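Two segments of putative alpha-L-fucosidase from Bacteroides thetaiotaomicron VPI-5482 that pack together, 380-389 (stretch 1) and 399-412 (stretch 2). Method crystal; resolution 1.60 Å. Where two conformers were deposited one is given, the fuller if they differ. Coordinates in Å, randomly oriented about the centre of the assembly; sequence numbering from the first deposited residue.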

# COMPACT_ATOMS: atom_id res chain seq x y z
N GLY A 380 -20.76 -11.88 -40.76
CA GLY A 380 -21.43 -12.87 -39.90
C GLY A 380 -21.15 -14.32 -40.18
O GLY A 380 -20.39 -14.64 -41.09
N GLU A 381 -21.76 -15.18 -39.37
CA GLU A 381 -21.68 -16.62 -39.50
C GLU A 381 -22.91 -17.05 -40.28
O GLU A 381 -24.01 -17.25 -39.73
CB GLU A 381 -21.52 -17.26 -38.11
CG GLU A 381 -20.08 -17.06 -37.67
CD GLU A 381 -19.78 -17.29 -36.20
OE1 GLU A 381 -20.71 -17.66 -35.43
OE2 GLU A 381 -18.61 -17.07 -35.84
N ARG A 382 -22.73 -17.20 -41.59
CA ARG A 382 -23.83 -17.53 -42.48
C ARG A 382 -23.99 -19.01 -42.71
O ARG A 382 -25.09 -19.50 -42.89
CB ARG A 382 -23.66 -16.82 -43.82
CG ARG A 382 -23.48 -15.35 -43.64
CD ARG A 382 -23.34 -14.58 -44.92
NE ARG A 382 -23.47 -13.15 -44.67
CZ ARG A 382 -23.91 -12.27 -45.57
NH1 ARG A 382 -24.25 -12.64 -46.79
NH2 ARG A 382 -24.02 -10.99 -45.25
N ILE A 383 -22.87 -19.73 -42.74
CA ILE A 383 -22.86 -21.15 -42.99
C ILE A 383 -23.40 -21.89 -41.77
O ILE A 383 -22.98 -21.61 -40.64
CB ILE A 383 -21.40 -21.64 -43.32
CG1 ILE A 383 -20.94 -21.07 -44.67
CG2 ILE A 383 -21.31 -23.20 -43.36
CD1 ILE A 383 -19.46 -21.40 -44.98
N ARG A 384 -24.37 -22.77 -41.99
CA ARG A 384 -24.96 -23.58 -40.92
C ARG A 384 -24.72 -25.06 -41.09
O ARG A 384 -24.72 -25.77 -40.10
CB ARG A 384 -26.46 -23.31 -40.82
CG ARG A 384 -26.78 -21.94 -40.22
CD ARG A 384 -26.30 -21.84 -38.80
NE ARG A 384 -26.65 -20.56 -38.19
CZ ARG A 384 -27.82 -20.27 -37.66
NH1 ARG A 384 -28.83 -21.15 -37.71
NH2 ARG A 384 -28.01 -19.06 -37.13
N GLN A 385 -24.57 -25.54 -42.32
CA GLN A 385 -24.27 -26.95 -42.58
C GLN A 385 -23.43 -26.99 -43.85
O GLN A 385 -23.76 -26.33 -44.82
CB GLN A 385 -25.55 -27.77 -42.83
CG GLN A 385 -26.53 -27.94 -41.64
CD GLN A 385 -26.07 -28.94 -40.58
OE1 GLN A 385 -25.25 -29.81 -40.84
NE2 GLN A 385 -26.66 -28.84 -39.39
N TYR A 386 -22.34 -27.76 -43.84
CA TYR A 386 -21.52 -27.91 -45.04
C TYR A 386 -20.93 -29.30 -45.16
O TYR A 386 -20.85 -30.06 -44.20
CB TYR A 386 -20.37 -26.89 -45.07
CG TYR A 386 -19.31 -27.18 -44.04
CD1 TYR A 386 -18.27 -28.08 -44.31
CD2 TYR A 386 -19.34 -26.59 -42.76
CE1 TYR A 386 -17.32 -28.38 -43.34
CE2 TYR A 386 -18.40 -26.88 -41.83
CZ TYR A 386 -17.39 -27.76 -42.11
OH TYR A 386 -16.43 -28.05 -41.17
N GLN A 387 -20.53 -29.64 -46.38
CA GLN A 387 -19.87 -30.91 -46.63
C GLN A 387 -18.68 -30.66 -47.55
O GLN A 387 -18.72 -29.74 -48.35
CB GLN A 387 -20.78 -31.92 -47.33
CG GLN A 387 -22.09 -32.22 -46.63
CD GLN A 387 -23.15 -31.16 -46.94
OE1 GLN A 387 -23.44 -30.89 -48.12
NE2 GLN A 387 -23.74 -30.58 -45.88
N ILE A 388 -17.63 -31.45 -47.39
CA ILE A 388 -16.51 -31.37 -48.32
C ILE A 388 -16.39 -32.74 -48.98
O ILE A 388 -16.43 -33.78 -48.31
CB ILE A 388 -15.20 -30.99 -47.65
CG1 ILE A 388 -15.33 -29.59 -47.01
CG2 ILE A 388 -14.03 -31.03 -48.68
CD1 ILE A 388 -14.16 -29.16 -46.28
N GLU A 389 -16.32 -32.72 -50.31
CA GLU A 389 -16.18 -33.92 -51.12
C GLU A 389 -14.87 -33.86 -51.87
O GLU A 389 -14.39 -32.77 -52.16
CB GLU A 389 -17.30 -34.01 -52.15
CG GLU A 389 -18.64 -34.27 -51.57
CD GLU A 389 -19.70 -34.17 -52.63
OE1 GLU A 389 -20.05 -33.02 -52.99
OE2 GLU A 389 -20.17 -35.22 -53.11
N VAL A 399 -15.60 -36.40 -47.67
CA VAL A 399 -14.47 -36.54 -46.77
C VAL A 399 -14.77 -35.96 -45.37
O VAL A 399 -14.20 -36.40 -44.38
CB VAL A 399 -13.17 -35.96 -47.39
CG1 VAL A 399 -12.74 -36.82 -48.61
CG2 VAL A 399 -13.34 -34.53 -47.80
N CYS A 400 -15.65 -34.96 -45.30
CA CYS A 400 -16.08 -34.43 -43.99
C CYS A 400 -17.36 -33.63 -44.09
O CYS A 400 -17.81 -33.26 -45.18
CB CYS A 400 -15.00 -33.62 -43.30
SG CYS A 400 -14.44 -32.21 -44.22
N LYS A 401 -17.95 -33.41 -42.93
CA LYS A 401 -19.18 -32.64 -42.81
C LYS A 401 -19.08 -31.83 -41.54
O LYS A 401 -18.50 -32.27 -40.56
CB LYS A 401 -20.38 -33.57 -42.73
CG LYS A 401 -20.69 -34.33 -44.02
N GLY A 402 -19.68 -30.65 -41.55
CA GLY A 402 -19.69 -29.80 -40.36
C GLY A 402 -20.81 -28.81 -40.34
O GLY A 402 -21.74 -28.90 -41.14
N GLU A 403 -20.71 -27.87 -39.42
CA GLU A 403 -21.76 -26.87 -39.22
C GLU A 403 -21.19 -25.48 -39.29
O GLU A 403 -21.25 -24.85 -40.33
CB GLU A 403 -22.43 -27.09 -37.86
CG GLU A 403 -23.25 -28.33 -37.79
CD GLU A 403 -23.96 -28.46 -36.46
OE1 GLU A 403 -24.90 -27.67 -36.17
OE2 GLU A 403 -23.56 -29.36 -35.69
N SER A 404 -20.60 -25.02 -38.19
CA SER A 404 -19.99 -23.71 -38.10
C SER A 404 -18.66 -23.61 -38.85
O SER A 404 -17.88 -24.57 -38.87
CB SER A 404 -19.74 -23.35 -36.64
OG SER A 404 -19.00 -24.37 -36.00
N VAL A 405 -18.41 -22.43 -39.39
CA VAL A 405 -17.14 -22.12 -40.01
C VAL A 405 -16.62 -20.86 -39.32
O VAL A 405 -15.65 -20.92 -38.58
CB VAL A 405 -17.26 -22.00 -41.53
CG1 VAL A 405 -15.95 -21.51 -42.10
CG2 VAL A 405 -17.65 -23.33 -42.16
N GLY A 406 -17.26 -19.72 -39.55
CA GLY A 406 -16.84 -18.48 -38.92
C GLY A 406 -15.52 -18.02 -39.51
O GLY A 406 -15.28 -18.24 -40.72
N HIS A 407 -14.64 -17.50 -38.68
CA HIS A 407 -13.38 -16.95 -39.14
C HIS A 407 -12.46 -17.99 -39.75
O HIS A 407 -11.86 -17.75 -40.79
CB HIS A 407 -12.68 -16.17 -38.04
CG HIS A 407 -11.31 -15.74 -38.44
ND1 HIS A 407 -11.13 -14.74 -39.37
CD2 HIS A 407 -10.09 -16.27 -38.19
CE1 HIS A 407 -9.83 -14.62 -39.60
NE2 HIS A 407 -9.19 -15.55 -38.93
N LYS A 408 -12.40 -19.18 -39.13
CA LYS A 408 -11.56 -20.24 -39.64
C LYS A 408 -11.97 -21.61 -39.14
O LYS A 408 -12.25 -21.78 -37.97
CB LYS A 408 -10.09 -20.01 -39.27
CG LYS A 408 -9.09 -21.04 -39.85
CD LYS A 408 -7.67 -20.55 -39.66
CE LYS A 408 -7.20 -19.57 -40.79
NZ LYS A 408 -5.76 -19.17 -40.61
N ARG A 409 -11.96 -22.56 -40.07
CA ARG A 409 -12.28 -23.94 -39.81
C ARG A 409 -11.14 -24.72 -40.41
O ARG A 409 -10.85 -24.54 -41.61
CB ARG A 409 -13.58 -24.35 -40.52
CG ARG A 409 -14.01 -25.81 -40.32
CD ARG A 409 -14.51 -26.05 -38.95
NE ARG A 409 -14.80 -27.45 -38.69
CZ ARG A 409 -14.23 -28.22 -37.77
NH1 ARG A 409 -13.27 -27.78 -36.98
NH2 ARG A 409 -14.62 -29.47 -37.65
N ILE A 410 -10.53 -25.60 -39.61
CA ILE A 410 -9.51 -26.52 -40.12
C ILE A 410 -10.13 -27.89 -40.07
O ILE A 410 -10.59 -28.30 -39.02
CB ILE A 410 -8.19 -26.47 -39.31
CG1 ILE A 410 -7.55 -25.09 -39.46
CG2 ILE A 410 -7.15 -27.57 -39.79
CD1 ILE A 410 -6.41 -24.79 -38.51
N GLU A 411 -10.16 -28.58 -41.21
CA GLU A 411 -10.67 -29.94 -41.30
C GLU A 411 -9.52 -30.87 -41.69
O GLU A 411 -8.78 -30.58 -42.61
CB GLU A 411 -11.73 -30.03 -42.38
CG GLU A 411 -13.14 -29.51 -42.02
CD GLU A 411 -13.94 -30.49 -41.16
OE1 GLU A 411 -13.37 -31.47 -40.62
OE2 GLU A 411 -15.19 -30.28 -41.06
N LYS A 412 -9.42 -32.00 -41.01
CA LYS A 412 -8.40 -33.02 -41.26
C LYS A 412 -9.13 -34.31 -41.47
O LYS A 412 -10.03 -34.63 -40.72
CB LYS A 412 -7.50 -33.16 -40.04
CG LYS A 412 -6.32 -34.14 -40.18
CD LYS A 412 -5.51 -34.14 -38.87
CE LYS A 412 -4.24 -34.93 -38.93
NZ LYS A 412 -4.49 -36.39 -39.10
O HOH W 1 -20.60 -20.56 -39.70
O HOH W 2 -26.07 -25.83 -37.74
O HOH W 3 -23.09 -31.45 -40.96

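The contact is built around one large bump and the hollow that receives it. Strand 383-389 runs antiparallel to strand 399-402, and Tyr386, with chi1 at p, lays its ring across the neighbouring strand at Gly402. The hollow there is the absence of a side chain: Gly402 CA sits over the ring face, 3.8 Å from the centroid of the Tyr386 ring, and a CB on Gly402 would lie 2.4 Å from Tyr386 OH. The same two residues are paired by backbone hydrogen bonds, Tyr386 N to Gly402 O and Gly402 N to Tyr386 O, both 3.0 Å and nearly straight.

The far end of the ring reaches strand 409-412. Tyr386 OH donates to Glu411 OE2 at 2.6 Å and accepts from Arg409 NE at 3.0 Å, which gives a buried hydroxyl a partner for each role. Val405 fills in beside the ring, its CG2 3.6 Å from Tyr386 CE2 and 3.9 Å from Ile383 CG2, joining the two residues of stretch 1.

Ile388 shares the sheet face of Tyr386 and is a smaller bump: its CD1 meets Cys400 SG at 3.7 Å, and its CG2 meets Val399 CG2 at the same distance. Ile388 N donates to Cys400 O at 2.9 Å; Ile388 O accepts from Val399 N at 2.8 Å and weakly from Cys400 N at 3.3 Å. On the opposite face, Gln387 CG and Lys401 CG touch at 3.6 Å.

Beyond the ladder the chains part locally at Ile383 and Val405, where a water donates to Ile383 O at 2.8 Å and accepts from Val405 N at 2.9 Å. A second hollow follows at Gly406, whose CA packs 3.8 Å from Glu381 CG; a CB there would come within 2.9 Å of Glu381 OE2, and its positive phi independently favours glycine.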